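Local coordinates for protein MdcA (Pseudomonas aeruginosa, PDB 5VIT) that forms the alpha subunit of malonate decarboxylase and probably transfers the acyl-carrier protein from its acetyl thioester to malonate in a CoA-transferase-like reaction, at residues Y221-D229 and L544-R552; A266-E277 and H294-W305. All coordinates share one frame; numbering follows the deposited sequence.

How the contacts relate
Contact 1 and contact 2 lie side by side, their centres about 18 Å apart, and contact 2 is nested in sequence inside the long loop that contact 1 closes. Residues 221-229 follow strand 212-215 of the parallel sheet and lead into helix 235-250, so they bridge the two sheet-bearing halves of the chain; 544-552 come from the C-terminal tail after helix 534-540. Contact 2 belongs to the second half, where helix 263-278 and helix 298-302 flank strand 288-290 in sequence. The contacts touch where Thr227 and Tyr545 meet Pro295 and where Phe226 packs against His294, so the C-terminal tail, the connection and the second half are packed together.

Contact 1: residues Y221-D229 and L544-R552; sequences YIEPLFTRD and LYQPPARFR
The phenyl ring of Phe551 lies between two aliphatic groups: CG of Arg550, its own neighbour, sits over the centre of one face, and the methyl CG2 of Thr227 covers the opposite face toward the rim, a CH-pi contact with CG2 3.8 Å from the ring centroid. At the ring's edge come CG of Pro548, in plane, and CG of Pro224, which is 4.1 Å from Phe551 CE2. Pro224 also serves a second flat group, for its CD lies over one face of the Arg550 guanidinium, 3.4 Å from NH2. A proline suits this place because its ring offers a compact apolar flank to both partners. At the edge of the same guanidinium, Arg550 NH1 forms a salt bridge with Glu223 OE2 at 2.6 Å, the nitrogen approaching from above the carboxylate plane, with the two planes turned 59° apart. The bend of the arginine at chi3 (-38°) turns its charged end toward the glutamate, whose other oxygen, OE1, accepts a hydrogen bond from Tyr221 OH. Thus the C-terminal tail, in a short 3-10 turn at 549-551, is laid against the irregular connection 221-229, which folds into a type I beta turn from Pro224 to Thr227, with Pro224 also the centre of an inverse gamma turn. Threonine carries a methyl and a hydroxyl on one CB: with CG2 of Thr227 directed at Phe551, OG1 hydrogen-bonds Glu315 and accepts from a water, which also lies 2.7 Å from Tyr545 OH. Asp229 OD1 accepts a hydrogen bond from Arg231 N.

Contact 2: residues A266-E277 and H294-W305; sequences AAIELILPTYGE and HPTLIPAIESGW
Polar contacts gather on the carboxylate of Glu269. His294 ND1 donates to OE2 over 2.8 Å, nearly in the plane of the imidazole and on the syn side of the oxygen, and makes a weaker, longer bond to OE1. Thr296 OG1 gives OE1 a short bond of 2.5 Å, also from the syn side. With its chain extended beyond CG, Glu269 reaches both donors, and His259 ND1 adds a further bond to OE2; together these bonds fix the carboxylate's position. A water donates to Glu269 O and Thr296 O and accepts from Ala300 N.

Helix 263-278 and the short helix 298-302 follow strands 256-259 and 288-290 of the mixed sheet. They run 35° apart, their axes approaching to 7.9 Å. The first is kinked at Pro273, which has no backbone N-H to give to the turn before, with a wider pi-type turn at 272-276; Gly304 ends the other in a Schellman motif, its positive phi delivering Trp305 back to the first helix.

Leu270 CD2 lies 3.8 Å from Pro299 CG, and Pro299 also packs on helix 534-540. Pro273 CB comes within 3.3 Å of Ser303 OG. The broad indole of Trp305 has Leu272 CB and C over one face, while Gly276, lacking a side chain, lets Trp305 CH2 come within 3.5 Å of Gly276 C. At the indole's polar edge NE1 donates to a water that bonds Glu277 OE2.

Contact 1: residues Y221-D229 and L544-R552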
loop_
_atom_site.group_PDB
_atom_site.type_symbol
_atom_site.label_atom_id
_atom_site.label_comp_id
_atom_site.label_asym_id
_atom_site.label_seq_id
_atom_site.Cartn_x
_atom_site.Cartn_y
_atom_site.Cartn_z
ATOM N N TYR A 221 -39.996 18.803 12.307
ATOM C CA TYR A 221 -38.798 19.111 11.552
ATOM C C TYR A 221 -38.044 17.823 11.204
ATOM O O TYR A 221 -37.904 16.924 12.032
ATOM C CB TYR A 221 -37.906 20.077 12.339
ATOM C CG TYR A 221 -36.743 20.586 11.528
ATOM C CD1 TYR A 221 -36.852 21.741 10.756
ATOM C CD2 TYR A 221 -35.532 19.894 11.510
ATOM C CE1 TYR A 221 -35.780 22.195 9.994
ATOM C CE2 TYR A 221 -34.460 20.339 10.758
ATOM C CZ TYR A 221 -34.586 21.486 10.000
ATOM O OH TYR A 221 -33.509 21.907 9.254
ATOM N N ILE A 222 -37.589 17.723 9.964
ATOM C CA ILE A 222 -36.772 16.593 9.563
ATOM C C ILE A 222 -35.430 17.103 9.064
ATOM O O ILE A 222 -35.368 17.925 8.165
ATOM C CB ILE A 222 -37.457 15.736 8.479
ATOM C CG1 ILE A 222 -38.803 15.225 8.990
ATOM C CG2 ILE A 222 -36.567 14.565 8.083
ATOM C CD1 ILE A 222 -39.627 14.487 7.957
ATOM N N GLU A 223 -34.351 16.616 9.667
ATOM C CA GLU A 223 -33.009 16.946 9.223
ATOM C C GLU A 223 -32.485 15.890 8.242
ATOM O O GLU A 223 -32.483 14.698 8.549
ATOM C CB GLU A 223 -32.073 17.066 10.426
ATOM C CG GLU A 223 -30.648 17.409 10.053
ATOM C CD GLU A 223 -30.514 18.851 9.602
ATOM O OE1 GLU A 223 -31.366 19.688 9.977
ATOM O OE2 GLU A 223 -29.561 19.146 8.869
ATOM N N PRO A 224 -32.037 16.317 7.055
ATOM C CA PRO A 224 -31.439 15.345 6.117
ATOM C C PRO A 224 -29.971 15.071 6.453
ATOM O O PRO A 224 -29.082 15.429 5.691
ATOM C CB PRO A 224 -31.578 16.040 4.757
ATOM C CG PRO A 224 -31.541 17.510 5.092
ATOM C CD PRO A 224 -32.192 17.656 6.461
ATOM N N LEU A 225 -29.730 14.410 7.578
ATOM C CA LEU A 225 -28.405 14.384 8.194
ATOM C C LEU A 225 -27.315 13.734 7.330
ATOM O O LEU A 225 -26.170 14.219 7.290
ATOM C CB LEU A 225 -28.479 13.669 9.548
ATOM C CG LEU A 225 -27.226 13.788 10.415
ATOM C CD1 LEU A 225 -26.987 15.261 10.836
ATOM C CD2 LEU A 225 -27.322 12.847 11.623
ATOM N N PHE A 226 -27.675 12.661 6.632
ATOM C CA PHE A 226 -26.700 11.859 5.900
ATOM C C PHE A 226 -26.645 12.169 4.413
ATOM O O PHE A 226 -25.787 11.627 3.699
ATOM C CB PHE A 226 -26.994 10.369 6.095
ATOM C CG PHE A 226 -26.724 9.879 7.485
ATOM C CD1 PHE A 226 -25.594 9.145 7.758
ATOM C CD2 PHE A 226 -27.611 10.165 8.523
ATOM C CE1 PHE A 226 -25.338 8.682 9.037
ATOM C CE2 PHE A 226 -27.369 9.719 9.813
ATOM C CZ PHE A 226 -26.233 8.972 10.076
ATOM N N THR A 227 -27.543 13.033 3.946
ATOM C CA THR A 227 -27.525 13.461 2.543
ATOM C C THR A 227 -26.261 14.270 2.224
ATOM O O THR A 227 -25.934 15.251 2.899
ATOM C CB THR A 227 -28.791 14.302 2.169
ATOM O OG1 THR A 227 -29.960 13.491 2.323
ATOM C CG2 THR A 227 -28.731 14.759 0.704
ATOM N N ARG A 228 -25.550 13.841 1.190
ATOM C CA ARG A 228 -24.336 14.517 0.786
ATOM C C ARG A 228 -24.470 14.984 -0.664
ATOM O O ARG A 228 -24.892 14.233 -1.539
ATOM C CB ARG A 228 -23.112 13.593 0.976
ATOM C CG ARG A 228 -22.622 13.443 2.453
ATOM C CD ARG A 228 -22.293 14.799 3.062
ATOM N NE ARG A 228 -21.934 14.802 4.487
ATOM C CZ ARG A 228 -22.821 14.929 5.474
ATOM N NH1 ARG A 228 -24.115 14.987 5.201
ATOM N NH2 ARG A 228 -22.433 14.959 6.738
ATOM N N ASP A 229 -24.118 16.240 -0.892
ATOM C CA ASP A 229 -24.120 16.878 -2.213
ATOM C C ASP A 229 -22.926 16.382 -3.029
ATOM O O ASP A 229 -21.789 16.707 -2.705
ATOM C CB ASP A 229 -24.065 18.407 -2.020
ATOM C CG ASP A 229 -24.276 19.200 -3.309
ATOM O OD1 ASP A 229 -24.154 18.643 -4.429
ATOM O OD2 ASP A 229 -24.554 20.415 -3.176
ATOM N N LEU A 544 -38.068 10.380 -8.766
ATOM C CA LEU A 544 -38.711 10.037 -7.491
ATOM C C LEU A 544 -38.105 10.753 -6.292
ATOM O O LEU A 544 -38.823 11.133 -5.375
ATOM C CB LEU A 544 -38.661 8.532 -7.259
ATOM C CG LEU A 544 -39.591 7.749 -8.176
ATOM C CD1 LEU A 544 -39.468 6.275 -7.914
ATOM C CD2 LEU A 544 -41.013 8.224 -7.981
ATOM N N TYR A 545 -36.786 10.946 -6.298
ATOM C CA TYR A 545 -36.126 11.662 -5.208
ATOM C C TYR A 545 -36.498 13.139 -5.241
ATOM O O TYR A 545 -36.363 13.802 -6.260
ATOM C CB TYR A 545 -34.598 11.481 -5.282
ATOM C CG TYR A 545 -33.808 12.321 -4.292
ATOM C CD1 TYR A 545 -34.255 12.518 -2.986
ATOM C CD2 TYR A 545 -32.585 12.896 -4.659
ATOM C CE1 TYR A 545 -33.521 13.289 -2.081
ATOM C CE2 TYR A 545 -31.846 13.659 -3.766
ATOM C CZ TYR A 545 -32.318 13.855 -2.480
ATOM O OH TYR A 545 -31.573 14.607 -1.608
ATOM N N GLN A 546 -36.967 13.642 -4.106
ATOM C CA GLN A 546 -37.376 15.028 -3.953
ATOM C C GLN A 546 -36.424 15.730 -3.004
ATOM O O GLN A 546 -36.651 15.716 -1.803
ATOM C CB GLN A 546 -38.794 15.115 -3.374
ATOM C CG GLN A 546 -39.850 14.328 -4.118
ATOM C CD GLN A 546 -40.338 15.047 -5.345
ATOM O OE1 GLN A 546 -39.966 14.709 -6.474
ATOM N NE2 GLN A 546 -41.180 16.058 -5.135
ATOM N N PRO A 547 -35.357 16.354 -3.523
ATOM C CA PRO A 547 -34.388 16.921 -2.569
ATOM C C PRO A 547 -34.989 18.018 -1.692
ATOM O O PRO A 547 -35.822 18.780 -2.175
ATOM C CB PRO A 547 -33.275 17.484 -3.467
ATOM C CG PRO A 547 -33.815 17.480 -4.846
ATOM C CD PRO A 547 -34.942 16.502 -4.928
ATOM N N PRO A 548 -34.595 18.074 -0.407
ATOM C CA PRO A 548 -35.032 19.198 0.430
ATOM C C PRO A 548 -34.486 20.507 -0.114
ATOM O O PRO A 548 -33.496 20.501 -0.857
ATOM C CB PRO A 548 -34.444 18.877 1.817
ATOM C CG PRO A 548 -33.418 17.847 1.592
ATOM C CD PRO A 548 -33.787 17.096 0.343
ATOM N N ALA A 549 -35.137 21.603 0.255
ATOM C CA ALA A 549 -34.837 22.933 -0.256
ATOM C C ALA A 549 -33.334 23.232 -0.314
ATOM O O ALA A 549 -32.802 23.683 -1.327
ATOM C CB ALA A 549 -35.548 23.967 0.604
ATOM N N ARG A 550 -32.682 22.975 0.808
ATOM C CA ARG A 550 -31.239 23.065 1.002
ATOM C C ARG A 550 -30.394 22.609 -0.191
ATOM O O ARG A 550 -29.351 23.195 -0.494
ATOM C CB ARG A 550 -30.922 22.217 2.235
ATOM C CG ARG A 550 -29.526 22.129 2.730
ATOM C CD ARG A 550 -29.502 21.122 3.902
ATOM N NE ARG A 550 -30.696 21.217 4.741
ATOM C CZ ARG A 550 -30.742 20.904 6.034
ATOM N NH1 ARG A 550 -29.647 20.484 6.649
ATOM N NH2 ARG A 550 -31.879 21.028 6.716
ATOM N N PHE A 551 -30.856 21.557 -0.860
ATOM C CA PHE A 551 -30.108 20.912 -1.922
ATOM C C PHE A 551 -30.680 21.196 -3.295
ATOM O O PHE A 551 -30.270 20.571 -4.265
ATOM C CB PHE A 551 -30.070 19.392 -1.701
ATOM C CG PHE A 551 -29.314 18.973 -0.465
ATOM C CD1 PHE A 551 -27.926 19.092 -0.407
ATOM C CD2 PHE A 551 -29.983 18.440 0.630
ATOM C CE1 PHE A 551 -27.231 18.701 0.727
ATOM C CE2 PHE A 551 -29.287 18.047 1.766
ATOM C CZ PHE A 551 -27.917 18.185 1.816
ATOM N N ARG A 552 -31.629 22.125 -3.379
ATOM C CA ARG A 552 -32.298 22.409 -4.644
ATOM C C ARG A 552 -31.581 23.486 -5.463
ATOM O O ARG A 552 -31.055 24.463 -4.922
ATOM C CB ARG A 552 -33.753 22.838 -4.404
ATOM C CG ARG A 552 -34.766 21.881 -4.992
ATOM C CD ARG A 552 -36.167 22.396 -4.825
ATOM N NE ARG A 552 -37.025 21.371 -4.249
ATOM C CZ ARG A 552 -38.275 21.587 -3.859
ATOM N NH1 ARG A 552 -38.807 22.797 -3.989
ATOM N NH2 ARG A 552 -38.988 20.593 -3.335
HETATM O O HOH W 1 -32.079 14.468 1.034
#

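Contact 2: residues A266-E277 and H294-W305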
loop_
_atom_site.group_PDB
_atom_site.type_symbol
_atom_site.label_atom_id
_atom_site.label_comp_id
_atom_site.label_asym_id
_atom_site.label_seq_id
_atom_site.Cartn_x
_atom_site.Cartn_y
_atom_site.Cartn_z
ATOM N N ALA A 266 -19.631 8.553 0.697
ATOM C CA ALA A 266 -20.503 8.921 -0.409
ATOM C C ALA A 266 -19.782 8.641 -1.742
ATOM O O ALA A 266 -20.381 8.125 -2.691
ATOM C CB ALA A 266 -20.924 10.388 -0.300
ATOM N N ALA A 267 -18.482 8.945 -1.785
ATOM C CA ALA A 267 -17.653 8.694 -2.965
ATOM C C ALA A 267 -17.570 7.209 -3.339
ATOM O O ALA A 267 -17.595 6.844 -4.525
ATOM C CB ALA A 267 -16.231 9.268 -2.741
ATOM N N ILE A 268 -17.431 6.350 -2.339
ATOM C CA ILE A 268 -17.483 4.919 -2.592
ATOM C C ILE A 268 -18.815 4.558 -3.282
ATOM O O ILE A 268 -18.827 3.917 -4.336
ATOM C CB ILE A 268 -17.338 4.109 -1.289
ATOM C CG1 ILE A 268 -15.980 4.389 -0.641
ATOM C CG2 ILE A 268 -17.584 2.607 -1.553
ATOM C CD1 ILE A 268 -15.840 3.823 0.738
ATOM N N GLU A 269 -19.922 4.991 -2.683
ATOM C CA GLU A 269 -21.244 4.703 -3.216
ATOM C C GLU A 269 -21.375 5.152 -4.688
ATOM O O GLU A 269 -21.851 4.387 -5.540
ATOM C CB GLU A 269 -22.310 5.371 -2.348
ATOM C CG GLU A 269 -22.258 4.932 -0.884
ATOM C CD GLU A 269 -23.000 5.881 0.026
ATOM O OE1 GLU A 269 -23.889 6.598 -0.477
ATOM O OE2 GLU A 269 -22.703 5.925 1.245
ATOM N N LEU A 270 -20.893 6.358 -4.989
ATOM C CA LEU A 270 -21.029 6.926 -6.328
ATOM C C LEU A 270 -20.093 6.318 -7.381
ATOM O O LEU A 270 -20.325 6.507 -8.575
ATOM C CB LEU A 270 -20.835 8.448 -6.278
ATOM C CG LEU A 270 -22.014 9.141 -5.579
ATOM C CD1 LEU A 270 -21.695 10.572 -5.276
ATOM C CD2 LEU A 270 -23.303 9.053 -6.413
ATOM N N ILE A 271 -19.070 5.564 -6.984
ATOM C CA ILE A 271 -18.238 4.952 -8.022
ATOM C C ILE A 271 -18.331 3.424 -8.100
ATOM O O ILE A 271 -17.659 2.803 -8.925
ATOM C CB ILE A 271 -16.742 5.370 -7.885
ATOM C CG1 ILE A 271 -16.069 4.694 -6.681
ATOM C CG2 ILE A 271 -16.643 6.885 -7.826
ATOM C CD1 ILE A 271 -14.576 4.972 -6.564
ATOM N N LEU A 272 -19.189 2.813 -7.291
ATOM C CA LEU A 272 -19.490 1.391 -7.503
ATOM C C LEU A 272 -19.958 1.093 -8.948
ATOM O O LEU A 272 -19.450 0.155 -9.577
ATOM C CB LEU A 272 -20.536 0.895 -6.498
ATOM C CG LEU A 272 -20.038 0.678 -5.070
ATOM C CD1 LEU A 272 -21.188 0.282 -4.146
ATOM C CD2 LEU A 272 -18.932 -0.389 -5.048
ATOM N N PRO A 273 -20.898 1.897 -9.495
ATOM C CA PRO A 273 -21.344 1.544 -10.853
ATOM C C PRO A 273 -20.398 1.992 -11.980
ATOM O O PRO A 273 -20.691 1.753 -13.153
ATOM C CB PRO A 273 -22.708 2.239 -10.978
ATOM C CG PRO A 273 -22.746 3.282 -9.947
ATOM C CD PRO A 273 -21.659 3.026 -8.929
ATOM N N THR A 274 -19.268 2.601 -11.631
ATOM C CA THR A 274 -18.249 2.924 -12.619
ATOM C C THR A 274 -16.984 2.134 -12.341
ATOM O O THR A 274 -16.686 1.124 -13.014
ATOM C CB THR A 274 -17.946 4.433 -12.629
ATOM O OG1 THR A 274 -17.711 4.893 -11.284
ATOM C CG2 THR A 274 -19.135 5.182 -13.194
ATOM N N TYR A 275 -16.235 2.585 -11.340
ATOM C CA TYR A 275 -15.012 1.895 -10.955
ATOM C C TYR A 275 -15.279 0.437 -10.544
ATOM O O TYR A 275 -14.579 -0.483 -10.978
ATOM C CB TYR A 275 -14.306 2.646 -9.816
ATOM C CG TYR A 275 -13.016 1.979 -9.429
ATOM C CD1 TYR A 275 -11.931 1.959 -10.303
ATOM C CD2 TYR A 275 -12.887 1.339 -8.202
ATOM C CE1 TYR A 275 -10.743 1.315 -9.956
ATOM C CE2 TYR A 275 -11.713 0.717 -7.842
ATOM C CZ TYR A 275 -10.647 0.706 -8.718
ATOM O OH TYR A 275 -9.496 0.062 -8.353
ATOM N N GLY A 276 -16.276 0.229 -9.685
ATOM C CA GLY A 276 -16.608 -1.118 -9.247
ATOM C C GLY A 276 -16.977 -2.011 -10.422
ATOM O O GLY A 276 -16.528 -3.156 -10.514
ATOM N N GLU A 277 -17.798 -1.465 -11.316
ATOM C CA GLU A 277 -18.180 -2.137 -12.554
ATOM C C GLU A 277 -16.944 -2.587 -13.338
ATOM O O GLU A 277 -16.878 -3.731 -13.795
ATOM C CB GLU A 277 -19.064 -1.208 -13.405
ATOM C CG GLU A 277 -19.615 -1.825 -14.684
ATOM C CD GLU A 277 -20.419 -3.095 -14.433
ATOM O OE1 GLU A 277 -20.448 -3.953 -15.335
ATOM O OE2 GLU A 277 -21.022 -3.238 -13.342
ATOM N N HIS A 294 -29.302 6.790 1.728
ATOM C CA HIS A 294 -28.481 7.854 1.154
ATOM C C HIS A 294 -28.928 8.128 -0.267
ATOM O O HIS A 294 -28.943 7.205 -1.084
ATOM C CB HIS A 294 -26.991 7.484 1.110
ATOM C CG HIS A 294 -26.333 7.284 2.452
ATOM N ND1 HIS A 294 -25.038 6.876 2.568
ATOM C CD2 HIS A 294 -26.830 7.426 3.707
ATOM C CE1 HIS A 294 -24.728 6.784 3.865
ATOM N NE2 HIS A 294 -25.780 7.118 4.560
ATOM N N PRO A 295 -29.256 9.389 -0.586
ATOM C CA PRO A 295 -29.487 9.671 -2.009
ATOM C C PRO A 295 -28.275 9.255 -2.878
ATOM O O PRO A 295 -28.438 8.865 -4.036
ATOM C CB PRO A 295 -29.731 11.188 -2.027
ATOM C CG PRO A 295 -30.377 11.456 -0.682
ATOM C CD PRO A 295 -29.597 10.545 0.268
ATOM N N THR A 296 -27.082 9.263 -2.296
ATOM C CA THR A 296 -25.876 8.923 -3.050
ATOM C C THR A 296 -25.777 7.427 -3.383
ATOM O O THR A 296 -24.920 7.012 -4.169
ATOM C CB THR A 296 -24.624 9.381 -2.280
ATOM O OG1 THR A 296 -24.710 8.939 -0.913
ATOM C CG2 THR A 296 -24.559 10.900 -2.287
ATOM N N LEU A 297 -26.678 6.628 -2.815
ATOM C CA LEU A 297 -26.714 5.197 -3.101
ATOM C C LEU A 297 -27.647 4.882 -4.275
ATOM O O LEU A 297 -27.638 3.771 -4.800
ATOM C CB LEU A 297 -27.153 4.409 -1.862
ATOM C CG LEU A 297 -26.842 2.914 -1.891
ATOM C CD1 LEU A 297 -25.347 2.684 -1.726
ATOM C CD2 LEU A 297 -27.653 2.138 -0.835
ATOM N N ILE A 298 -28.452 5.858 -4.677
ATOM C CA ILE A 298 -29.408 5.659 -5.772
ATOM C C ILE A 298 -28.775 5.046 -7.034
ATOM O O ILE A 298 -29.303 4.071 -7.567
ATOM C CB ILE A 298 -30.121 6.977 -6.139
ATOM C CG1 ILE A 298 -31.028 7.411 -4.978
ATOM C CG2 ILE A 298 -30.934 6.794 -7.422
ATOM C CD1 ILE A 298 -31.709 8.737 -5.187
ATOM N N PRO A 299 -27.629 5.576 -7.499
ATOM C CA PRO A 299 -27.146 4.883 -8.700
ATOM C C PRO A 299 -26.627 3.461 -8.457
ATOM O O PRO A 299 -26.706 2.649 -9.382
ATOM C CB PRO A 299 -26.025 5.790 -9.225
ATOM C CG PRO A 299 -25.842 6.873 -8.218
ATOM C CD PRO A 299 -26.995 6.893 -7.300
ATOM N N ALA A 300 -26.113 3.149 -7.271
ATOM C CA ALA A 300 -25.762 1.753 -6.999
ATOM C C ALA A 300 -27.010 0.845 -7.030
ATOM O O ALA A 300 -26.960 -0.278 -7.531
ATOM C CB ALA A 300 -25.045 1.618 -5.665
ATOM N N ILE A 301 -28.116 1.332 -6.482
ATOM C CA ILE A 301 -29.381 0.584 -6.495
ATOM C C ILE A 301 -29.921 0.341 -7.928
ATOM O O ILE A 301 -30.218 -0.800 -8.304
ATOM C CB ILE A 301 -30.460 1.310 -5.664
ATOM C CG1 ILE A 301 -30.021 1.398 -4.191
ATOM C CG2 ILE A 301 -31.820 0.605 -5.819
ATOM C CD1 ILE A 301 -30.822 2.399 -3.332
ATOM N N GLU A 302 -30.015 1.407 -8.721
ATOM C CA GLU A 302 -30.512 1.331 -10.101
ATOM C C GLU A 302 -29.668 0.422 -10.984
ATOM O O GLU A 302 -30.194 -0.246 -11.885
ATOM C CB GLU A 302 -30.563 2.730 -10.718
ATOM C CG GLU A 302 -31.433 3.711 -9.934
ATOM C CD GLU A 302 -32.881 3.240 -9.872
ATOM O OE1 GLU A 302 -33.471 2.997 -10.947
ATOM O OE2 GLU A 302 -33.414 3.079 -8.754
ATOM N N SER A 303 -28.361 0.404 -10.715
ATOM C CA SER A 303 -27.401 -0.402 -11.471
ATOM C C SER A 303 -27.450 -1.854 -11.081
ATOM O O SER A 303 -26.860 -2.689 -11.755
ATOM C CB SER A 303 -25.973 0.101 -11.251
ATOM O OG SER A 303 -25.882 1.459 -11.588
ATOM N N GLY A 304 -28.099 -2.150 -9.958
ATOM C CA GLY A 304 -28.284 -3.532 -9.530
ATOM C C GLY A 304 -27.230 -4.081 -8.583
ATOM O O GLY A 304 -27.054 -5.292 -8.486
ATOM N N TRP A 305 -26.519 -3.195 -7.890
ATOM C CA TRP A 305 -25.523 -3.600 -6.892
ATOM C C TRP A 305 -26.166 -3.955 -5.553
ATOM O O TRP A 305 -25.710 -4.849 -4.845
ATOM C CB TRP A 305 -24.500 -2.481 -6.671
ATOM C CG TRP A 305 -23.542 -2.342 -7.799
ATOM C CD1 TRP A 305 -23.790 -1.785 -9.023
ATOM C CD2 TRP A 305 -22.181 -2.784 -7.828
ATOM N NE1 TRP A 305 -22.670 -1.859 -9.810
ATOM C CE2 TRP A 305 -21.664 -2.460 -9.098
ATOM C CE3 TRP A 305 -21.342 -3.402 -6.896
ATOM C CZ2 TRP A 305 -20.350 -2.741 -9.462
ATOM C CZ3 TRP A 305 -20.035 -3.675 -7.257
ATOM C CH2 TRP A 305 -19.552 -3.346 -8.530
HETATM O O HOH W 2 -24.458 5.089 -5.811
HETATM O O HOH W 3 -22.666 -1.363 -12.627
#